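Local coordinates for protein glutamine--tRNA ligase (Saccharomyces cerevisiae, PDB 3TL4) that attaches glutamine to tRNA(Gln) at the expense of ATP, the chain here being its appended N-terminal tRNA-binding domain, at residues A[14-19]-A[50-55]; A[55-60]-A[83-88]; A[59-64]-A[90-95]. One frame throughout, in Å; residues are numbered along the deposited sequence.

Overall arrangement
All three contacts are made by helix 49-62; the centres of interactions 1 and 2 lie about 12 Å apart and those of 2 and 3 about 8 Å. In interaction 1 the first part of this helix holds the turn that follows helix 4-13; in interactions 2 and 3 its middle and end pack on helix 85-98. Leu54 of interaction 1 also packs against interaction 2, its CD2 3.9 Å from Val88 CG2. Interactions 2 and 3 join through Leu58 CD1, 4.0 Å from Phe92 CD1, and Val88 CG1, 4.0 Å from Phe61 CE2. All belong to the helical tRNA-binding domain, a region separate from the catalytic core of the synthetase.

Interaction 1 (A[14-19]-A[50-55]); sequences VGFEDK and STRALV
Arg52 lays its aliphatic chain over the ring of Phe16 and carries its guanidinium on to the carbonyl of Val14. Arg52 CD stands over the centre of the Phe16 ring, 4.0 Å from its centroid and just off the ring normal, a CH-pi contact. The ring rim reaches back to the helix: Phe16 CZ lies 3.6 Å from Arg52 CB and 3.4 Å from the backbone O of Arg52. The two side chains run past each other in opposite directions, with ring and guanidinium planes 71° apart. A bend at chi3 (-74°) turns the guanidinium back over the peptide, where Arg52 NH1 donates to Val14 O at 2.8 Å. This bond is bent at the hydrogen (140°); NH1 lies in the carbonyl plane, but the oxygen is tilted out of the guanidinium plane. The acceptor belongs to the end of helix 4-13, which closes in a Schellman motif with Gly15 as its positive-phi C' residue; a positive charge set at a helix C-terminus would be expected to suit the dipole there. Gly15 O sits over one face of the guanidinium, offset toward its rim and 3.5 Å from Arg52 NE, at an angle too poor for a hydrogen bond. Trp47, from the loop before helix 49-62, touches both Val14 and Arg52.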
loop_
_atom_site.group_PDB
_atom_site.type_symbol
_atom_site.label_atom_id
_atom_site.label_comp_id
_atom_site.label_asym_id
_atom_site.label_seq_id
_atom_site.Cartn_x
_atom_site.Cartn_y
_atom_site.Cartn_z
ATOM N N VAL A 14 -4.542 -9.353 20.628
ATOM C CA VAL A 14 -3.810 -9.485 19.372
ATOM C C VAL A 14 -2.645 -8.479 19.328
ATOM O O VAL A 14 -1.820 -8.488 18.411
ATOM C CB VAL A 14 -4.739 -9.403 18.134
ATOM C CG1 VAL A 14 -5.982 -10.271 18.353
ATOM C CG2 VAL A 14 -5.138 -7.987 17.828
ATOM N N GLY A 15 -2.570 -7.627 20.345
ATOM C CA GLY A 15 -1.388 -6.809 20.542
ATOM C C GLY A 15 -1.506 -5.348 20.168
ATOM O O GLY A 15 -0.498 -4.650 20.101
ATOM N N PHE A 16 -2.722 -4.877 19.919
ATOM C CA PHE A 16 -2.926 -3.446 19.730
ATOM C C PHE A 16 -2.588 -2.774 21.043
ATOM O O PHE A 16 -2.954 -3.270 22.110
ATOM C CB PHE A 16 -4.372 -3.116 19.318
ATOM C CG PHE A 16 -4.664 -3.372 17.872
ATOM C CD1 PHE A 16 -4.141 -2.546 16.890
ATOM C CD2 PHE A 16 -5.468 -4.432 17.490
ATOM C CE1 PHE A 16 -4.406 -2.780 15.546
ATOM C CE2 PHE A 16 -5.727 -4.676 16.157
ATOM C CZ PHE A 16 -5.198 -3.851 15.182
ATOM N N GLU A 17 -1.862 -1.665 20.969
ATOM C CA GLU A 17 -1.515 -0.936 22.177
ATOM C C GLU A 17 -2.737 -0.215 22.737
ATOM O O GLU A 17 -3.671 0.139 22.000
ATOM C CB GLU A 17 -0.352 0.027 21.928
ATOM C CG GLU A 17 0.992 -0.678 21.701
ATOM C CD GLU A 17 1.453 -1.516 22.901
ATOM O OE1 GLU A 17 1.067 -1.197 24.051
ATOM O OE2 GLU A 17 2.205 -2.497 22.691
ATOM N N ASP A 18 -2.712 -0.015 24.050
ATOM C CA ASP A 18 -3.853 0.477 24.816
ATOM C C ASP A 18 -4.421 1.811 24.333
ATOM O O ASP A 18 -5.638 2.017 24.340
ATOM C CB ASP A 18 -3.462 0.559 26.288
ATOM C CG ASP A 18 -2.783 -0.710 26.767
ATOM O OD1 ASP A 18 -3.456 -1.533 27.423
ATOM O OD2 ASP A 18 -1.583 -0.899 26.459
ATOM N N LYS A 19 -3.541 2.710 23.915
ATOM C CA LYS A 19 -3.968 4.004 23.405
ATOM C C LYS A 19 -4.639 3.848 22.045
ATOM O O LYS A 19 -5.533 4.619 21.689
ATOM C CB LYS A 19 -2.770 4.945 23.311
ATOM C CG LYS A 19 -3.018 6.227 22.543
ATOM C CD LYS A 19 -1.692 6.918 22.288
ATOM C CE LYS A 19 -0.575 5.881 22.177
ATOM N NZ LYS A 19 0.756 6.465 21.846
ATOM N N SER A 50 2.652 -5.020 11.534
ATOM C CA SER A 50 2.282 -4.943 10.129
ATOM C C SER A 50 0.869 -5.476 9.840
ATOM O O SER A 50 0.050 -4.780 9.241
ATOM C CB SER A 50 3.328 -5.676 9.276
ATOM O OG SER A 50 2.924 -5.789 7.918
ATOM N N THR A 51 0.573 -6.704 10.253
ATOM C CA THR A 51 -0.730 -7.283 9.922
ATOM C C THR A 51 -1.876 -6.671 10.747
ATOM O O THR A 51 -2.970 -6.469 10.224
ATOM C CB THR A 51 -0.735 -8.836 9.960
ATOM O OG1 THR A 51 -0.266 -9.300 11.222
ATOM C CG2 THR A 51 0.170 -9.403 8.867
ATOM N N ARG A 52 -1.618 -6.347 12.016
ATOM C CA ARG A 52 -2.580 -5.580 12.806
ATOM C C ARG A 52 -2.992 -4.304 12.058
ATOM O O ARG A 52 -4.179 -3.972 11.965
ATOM C CB ARG A 52 -2.001 -5.199 14.180
ATOM C CG ARG A 52 -1.866 -6.351 15.176
ATOM C CD ARG A 52 -1.578 -5.810 16.569
ATOM N NE ARG A 52 -0.205 -5.333 16.703
ATOM C CZ ARG A 52 0.798 -6.111 17.078
ATOM N NH1 ARG A 52 0.559 -7.388 17.348
ATOM N NH2 ARG A 52 2.028 -5.627 17.178
ATOM N N ALA A 53 -2.008 -3.586 11.527
ATOM C CA ALA A 53 -2.279 -2.340 10.825
ATOM C C ALA A 53 -3.059 -2.595 9.539
ATOM O O ALA A 53 -3.975 -1.859 9.202
ATOM C CB ALA A 53 -0.970 -1.611 10.515
ATOM N N LEU A 54 -2.689 -3.648 8.827
ATOM C CA LEU A 54 -3.323 -3.967 7.558
ATOM C C LEU A 54 -4.768 -4.413 7.753
ATOM O O LEU A 54 -5.648 -4.045 6.969
ATOM C CB LEU A 54 -2.518 -5.033 6.805
ATOM C CG LEU A 54 -1.154 -4.568 6.296
ATOM C CD1 LEU A 54 -0.337 -5.743 5.747
ATOM C CD2 LEU A 54 -1.327 -3.500 5.241
ATOM N N VAL A 55 -5.019 -5.188 8.804
ATOM C CA VAL A 55 -6.384 -5.614 9.080
ATOM C C VAL A 55 -7.226 -4.425 9.565
ATOM O O VAL A 55 -8.410 -4.320 9.237
ATOM C CB VAL A 55 -6.457 -6.824 10.037
ATOM C CG1 VAL A 55 -5.937 -6.456 11.423
ATOM C CG2 VAL A 55 -7.886 -7.339 10.127
#

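Interaction 2 (A[55-60]-A[83-88]); sequences VHNLAS and KTSLQV
Ser85 OG donates to Asn57 OD1 at 2.8 Å, the one hydrogen bond that joins helix 49-62 to the start of helix 85-98 here. The hydroxyl approaches from above the amide plane of Asn57, 38° out of it, so it does not lie on a carbonyl lone pair. With CG anti to its own carbonyl carbon (chi1 -74°), Asn57 sends its amide toward helix 85-98, and Asn57 OD1 also comes within 3.5 Å of Ser85 CB. An alanine here would take away the acceptor and would probably leave the Ser85 hydroxyl without its mate across the interface and free to turn.

Beside this polar pair lies an apolar one. Leu58 CB meets Val88 CG1 at 4.1 Å, a modest touch between two buried residues. Val88 CG1 is the branch anti to the backbone N (chi1 178°), and it is this methyl that meets Leu58, while CG2 packs on Leu54, one turn earlier in helix 49-62. Ile77 of helix 70-78 touches Val88, while Ile73 and Val74 of the same helix and Leu37 of helix 28-39 touch Leu58, so the pair belongs to the core of a helical bundle.

Helix 85-98 is fixed where it begins. Thr84 is its N-cap, with Thr84 OG1 accepting from Gln87 N at 3.1 Å. Gln87 OE1 in turn takes the N-H of Lys83 at 2.8 Å, which ties the side chain to the backbone just ahead of the helix, and its NE2 donates to Ser111 O. The contact therefore divides by chemistry: buried hydrocarbon packs toward the bundle core, and an uncharged hydrogen bond to the exposed Ser85 links the helices at the margin.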
loop_
_atom_site.group_PDB
_atom_site.type_symbol
_atom_site.label_atom_id
_atom_site.label_comp_id
_atom_site.label_asym_id
_atom_site.label_seq_id
_atom_site.Cartn_x
_atom_site.Cartn_y
_atom_site.Cartn_z
ATOM N N VAL A 55 -5.019 -5.188 8.804
ATOM C CA VAL A 55 -6.384 -5.614 9.080
ATOM C C VAL A 55 -7.226 -4.425 9.565
ATOM O O VAL A 55 -8.410 -4.320 9.237
ATOM C CB VAL A 55 -6.457 -6.824 10.037
ATOM C CG1 VAL A 55 -5.937 -6.456 11.423
ATOM C CG2 VAL A 55 -7.886 -7.339 10.127
ATOM N N HIS A 56 -6.614 -3.498 10.296
ATOM C CA HIS A 56 -7.327 -2.272 10.639
ATOM C C HIS A 56 -7.679 -1.439 9.400
ATOM O O HIS A 56 -8.790 -0.925 9.289
ATOM C CB HIS A 56 -6.574 -1.428 11.655
ATOM C CG HIS A 56 -7.387 -0.296 12.194
ATOM N ND1 HIS A 56 -6.932 1.003 12.233
ATOM C CD2 HIS A 56 -8.652 -0.264 12.685
ATOM C CE1 HIS A 56 -7.871 1.782 12.736
ATOM N NE2 HIS A 56 -8.924 1.036 13.019
ATOM N N ASN A 57 -6.737 -1.302 8.472
ATOM C CA ASN A 57 -7.054 -0.722 7.169
ATOM C C ASN A 57 -8.288 -1.373 6.573
ATOM O O ASN A 57 -9.213 -0.693 6.139
ATOM C CB ASN A 57 -5.921 -0.935 6.169
ATOM C CG ASN A 57 -4.724 -0.041 6.421
ATOM O OD1 ASN A 57 -3.609 -0.367 6.005
ATOM N ND2 ASN A 57 -4.944 1.097 7.090
ATOM N N LEU A 58 -8.278 -2.704 6.526
ATOM C CA LEU A 58 -9.386 -3.439 5.931
ATOM C C LEU A 58 -10.685 -3.143 6.649
ATOM O O LEU A 58 -11.721 -2.951 6.008
ATOM C CB LEU A 58 -9.132 -4.943 5.943
ATOM C CG LEU A 58 -10.287 -5.766 5.367
ATOM C CD1 LEU A 58 -10.655 -5.277 3.954
ATOM C CD2 LEU A 58 -9.922 -7.231 5.338
ATOM N N ALA A 59 -10.623 -3.111 7.982
ATOM C CA ALA A 59 -11.802 -2.840 8.788
ATOM C C ALA A 59 -12.307 -1.443 8.483
ATOM O O ALA A 59 -13.516 -1.199 8.479
ATOM C CB ALA A 59 -11.485 -2.973 10.260
ATOM N N SER A 60 -11.379 -0.522 8.220
ATOM C CA SER A 60 -11.766 0.864 7.981
ATOM C C SER A 60 -12.437 1.011 6.603
ATOM O O SER A 60 -13.220 1.942 6.384
ATOM C CB SER A 60 -10.571 1.811 8.161
ATOM O OG SER A 60 -9.780 1.879 6.991
ATOM N N LYS A 83 0.883 -7.039 1.389
ATOM C CA LYS A 83 1.850 -6.409 2.290
ATOM C C LYS A 83 1.613 -4.922 2.537
ATOM O O LYS A 83 2.119 -4.378 3.513
ATOM C CB LYS A 83 3.285 -6.588 1.767
ATOM C CG LYS A 83 3.736 -8.018 1.562
ATOM C CD LYS A 83 3.726 -8.810 2.868
ATOM C CE LYS A 83 4.881 -8.419 3.785
ATOM N NZ LYS A 83 4.971 -9.281 5.005
ATOM N N THR A 84 0.876 -4.247 1.658
ATOM C CA THR A 84 0.714 -2.793 1.804
ATOM C C THR A 84 -0.752 -2.368 1.889
ATOM O O THR A 84 -1.653 -3.133 1.528
ATOM C CB THR A 84 1.412 -2.014 0.655
ATOM O OG1 THR A 84 0.800 -2.350 -0.591
ATOM C CG2 THR A 84 2.885 -2.370 0.578
ATOM N N SER A 85 -0.974 -1.151 2.384
ATOM C CA SER A 85 -2.305 -0.552 2.426
ATOM C C SER A 85 -2.867 -0.484 1.028
ATOM O O SER A 85 -4.076 -0.622 0.819
ATOM C CB SER A 85 -2.241 0.869 2.977
ATOM O OG SER A 85 -1.794 0.864 4.312
ATOM N N LEU A 86 -1.968 -0.240 0.082
ATOM C CA LEU A 86 -2.300 -0.156 -1.331
ATOM C C LEU A 86 -2.827 -1.492 -1.865
ATOM O O LEU A 86 -3.816 -1.519 -2.584
ATOM C CB LEU A 86 -1.072 0.298 -2.118
ATOM C CG LEU A 86 -1.328 0.764 -3.546
ATOM C CD1 LEU A 86 -2.082 2.077 -3.522
ATOM C CD2 LEU A 86 -0.023 0.909 -4.309
ATOM N N GLN A 87 -2.175 -2.595 -1.505
ATOM C CA GLN A 87 -2.636 -3.927 -1.924
ATOM C C GLN A 87 -3.942 -4.287 -1.245
ATOM O O GLN A 87 -4.804 -4.941 -1.842
ATOM C CB GLN A 87 -1.607 -5.010 -1.598
ATOM C CG GLN A 87 -0.347 -4.972 -2.453
ATOM C CD GLN A 87 0.535 -6.176 -2.209
ATOM O OE1 GLN A 87 1.324 -6.200 -1.271
ATOM N NE2 GLN A 87 0.401 -7.185 -3.053
ATOM N N VAL A 88 -4.087 -3.871 0.007
ATOM C CA VAL A 88 -5.311 -4.167 0.746
ATOM C C VAL A 88 -6.493 -3.392 0.168
ATOM O O VAL A 88 -7.601 -3.918 0.063
ATOM C CB VAL A 88 -5.165 -3.897 2.247
ATOM C CG1 VAL A 88 -6.485 -4.165 2.965
ATOM C CG2 VAL A 88 -4.060 -4.769 2.819
#

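Interaction 3 (A[59-64]-A[90-95]); sequences ASFVKG and AAFKYV
The last turn of helix 49-62 faces helix 85-98 with Phe61 and Phe92 as the nearest pair, their CA atoms 7.5 Å apart. What covers the Phe92 ring is the CB of Phe61: it stands 3.7 Å from the ring centroid and 2° off the normal, a CH-pi contact over the centre of one face. Phe92 reaches this place with CG anti to its backbone N (chi1 171°), which extends the ring toward the end of the opposing helix. The Phe61 ring turns off to one side of this contact; the two ring planes are 28° apart but slid so far, with centroids 5.5 Å apart, that they barely overlap. At the far end of the Phe92 ring, CZ comes within 3.6 Å of the backbone O of Phe61. Val62 adds CG2, 4.1 Å from Phe92 CE1, its side chain crossing that of Phe92 at a slant. No hydrogen bond joins the segments, so the contact is aromatic and aliphatic packing. Just beyond it, Lys63 leaves helical geometry with positive phi. Helix 28-39 packs on Ala59 and meets Val62 through Ser33, while helix 104-109 brings Met107 against Ala91, Tyr94 and Val95, placing this contact between neighbouring helices of the all-helical domain.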
loop_
_atom_site.group_PDB
_atom_site.type_symbol
_atom_site.label_atom_id
_atom_site.label_comp_id
_atom_site.label_asym_id
_atom_site.label_seq_id
_atom_site.Cartn_x
_atom_site.Cartn_y
_atom_site.Cartn_z
ATOM N N ALA A 59 -10.623 -3.111 7.982
ATOM C CA ALA A 59 -11.802 -2.840 8.788
ATOM C C ALA A 59 -12.307 -1.443 8.483
ATOM O O ALA A 59 -13.516 -1.199 8.479
ATOM C CB ALA A 59 -11.485 -2.973 10.260
ATOM N N SER A 60 -11.379 -0.522 8.220
ATOM C CA SER A 60 -11.766 0.864 7.981
ATOM C C SER A 60 -12.437 1.011 6.603
ATOM O O SER A 60 -13.220 1.942 6.384
ATOM C CB SER A 60 -10.571 1.811 8.161
ATOM O OG SER A 60 -9.780 1.879 6.991
ATOM N N PHE A 61 -12.146 0.073 5.695
ATOM C CA PHE A 61 -12.785 0.023 4.379
ATOM C C PHE A 61 -14.178 -0.611 4.465
ATOM O O PHE A 61 -15.124 -0.142 3.843
ATOM C CB PHE A 61 -11.950 -0.820 3.426
ATOM C CG PHE A 61 -10.597 -0.267 3.145
ATOM C CD1 PHE A 61 -10.401 1.095 3.017
ATOM C CD2 PHE A 61 -9.519 -1.114 3.005
ATOM C CE1 PHE A 61 -9.154 1.592 2.755
ATOM C CE2 PHE A 61 -8.266 -0.627 2.734
ATOM C CZ PHE A 61 -8.078 0.729 2.611
ATOM N N VAL A 62 -14.281 -1.694 5.229
ATOM C CA VAL A 62 -15.533 -2.422 5.400
ATOM C C VAL A 62 -16.541 -1.617 6.221
ATOM O O VAL A 62 -17.732 -1.623 5.917
ATOM C CB VAL A 62 -15.283 -3.782 6.081
ATOM C CG1 VAL A 62 -16.594 -4.467 6.412
ATOM C CG2 VAL A 62 -14.421 -4.663 5.197
ATOM N N LYS A 63 -16.036 -0.939 7.255
ATOM C CA LYS A 63 -16.777 -0.004 8.126
ATOM C C LYS A 63 -18.209 -0.393 8.489
ATOM O O LYS A 63 -19.169 0.333 8.202
ATOM C CB LYS A 63 -16.682 1.458 7.623
ATOM C CG LYS A 63 -17.162 1.676 6.190
ATOM C CD LYS A 63 -16.699 3.023 5.616
ATOM C CE LYS A 63 -16.975 3.113 4.103
ATOM N NZ LYS A 63 -18.189 3.906 3.735
ATOM N N GLY A 64 -18.329 -1.547 9.136
ATOM C CA GLY A 64 -19.591 -2.011 9.670
ATOM C C GLY A 64 -20.430 -2.821 8.707
ATOM O O GLY A 64 -21.377 -3.482 9.119
ATOM N N ALA A 90 -6.749 -2.359 -2.991
ATOM C CA ALA A 90 -7.035 -3.076 -4.234
ATOM C C ALA A 90 -7.797 -4.395 -4.016
ATOM O O ALA A 90 -8.759 -4.679 -4.705
ATOM C CB ALA A 90 -5.746 -3.337 -5.009
ATOM N N ALA A 91 -7.339 -5.213 -3.080
ATOM C CA ALA A 91 -7.995 -6.481 -2.809
ATOM C C ALA A 91 -9.436 -6.237 -2.343
ATOM O O ALA A 91 -10.353 -6.944 -2.737
ATOM C CB ALA A 91 -7.214 -7.268 -1.773
ATOM N N PHE A 92 -9.624 -5.231 -1.497
ATOM C CA PHE A 92 -10.958 -4.828 -1.066
ATOM C C PHE A 92 -11.836 -4.401 -2.243
ATOM O O PHE A 92 -12.968 -4.838 -2.377
ATOM C CB PHE A 92 -10.888 -3.704 -0.031
ATOM C CG PHE A 92 -12.222 -3.107 0.286
ATOM C CD1 PHE A 92 -13.114 -3.770 1.114
ATOM C CD2 PHE A 92 -12.597 -1.894 -0.259
ATOM C CE1 PHE A 92 -14.361 -3.239 1.390
ATOM C CE2 PHE A 92 -13.833 -1.349 0.025
ATOM C CZ PHE A 92 -14.717 -2.027 0.850
ATOM N N LYS A 93 -11.316 -3.543 -3.103
ATOM C CA LYS A 93 -12.097 -3.118 -4.247
ATOM C C LYS A 93 -12.464 -4.285 -5.149
ATOM O O LYS A 93 -13.552 -4.302 -5.708
ATOM C CB LYS A 93 -11.383 -2.011 -5.020
ATOM C CG LYS A 93 -11.465 -0.680 -4.296
ATOM C CD LYS A 93 -10.422 0.322 -4.765
ATOM C CE LYS A 93 -10.523 1.604 -3.938
ATOM N NZ LYS A 93 -9.482 2.610 -4.293
ATOM N N TYR A 94 -11.568 -5.262 -5.274
ATOM C CA TYR A 94 -11.802 -6.401 -6.156
ATOM C C TYR A 94 -12.874 -7.303 -5.591
ATOM O O TYR A 94 -13.772 -7.740 -6.306
ATOM C CB TYR A 94 -10.531 -7.234 -6.372
ATOM C CG TYR A 94 -10.762 -8.389 -7.333
ATOM C CD1 TYR A 94 -10.682 -8.189 -8.700
ATOM C CD2 TYR A 94 -11.096 -9.667 -6.877
ATOM C CE1 TYR A 94 -10.900 -9.222 -9.601
ATOM C CE2 TYR A 94 -11.326 -10.719 -7.782
ATOM C CZ TYR A 94 -11.223 -10.475 -9.144
ATOM O OH TYR A 94 -11.433 -11.464 -10.082
ATOM N N VAL A 95 -12.761 -7.592 -4.304
ATOM C CA VAL A 95 -13.671 -8.509 -3.649
ATOM C C VAL A 95 -15.055 -7.884 -3.576
ATOM O O VAL A 95 -16.063 -8.581 -3.729
ATOM C CB VAL A 95 -13.137 -8.957 -2.268
ATOM C CG1 VAL A 95 -14.167 -9.803 -1.538
ATOM C CG2 VAL A 95 -11.852 -9.758 -2.449
#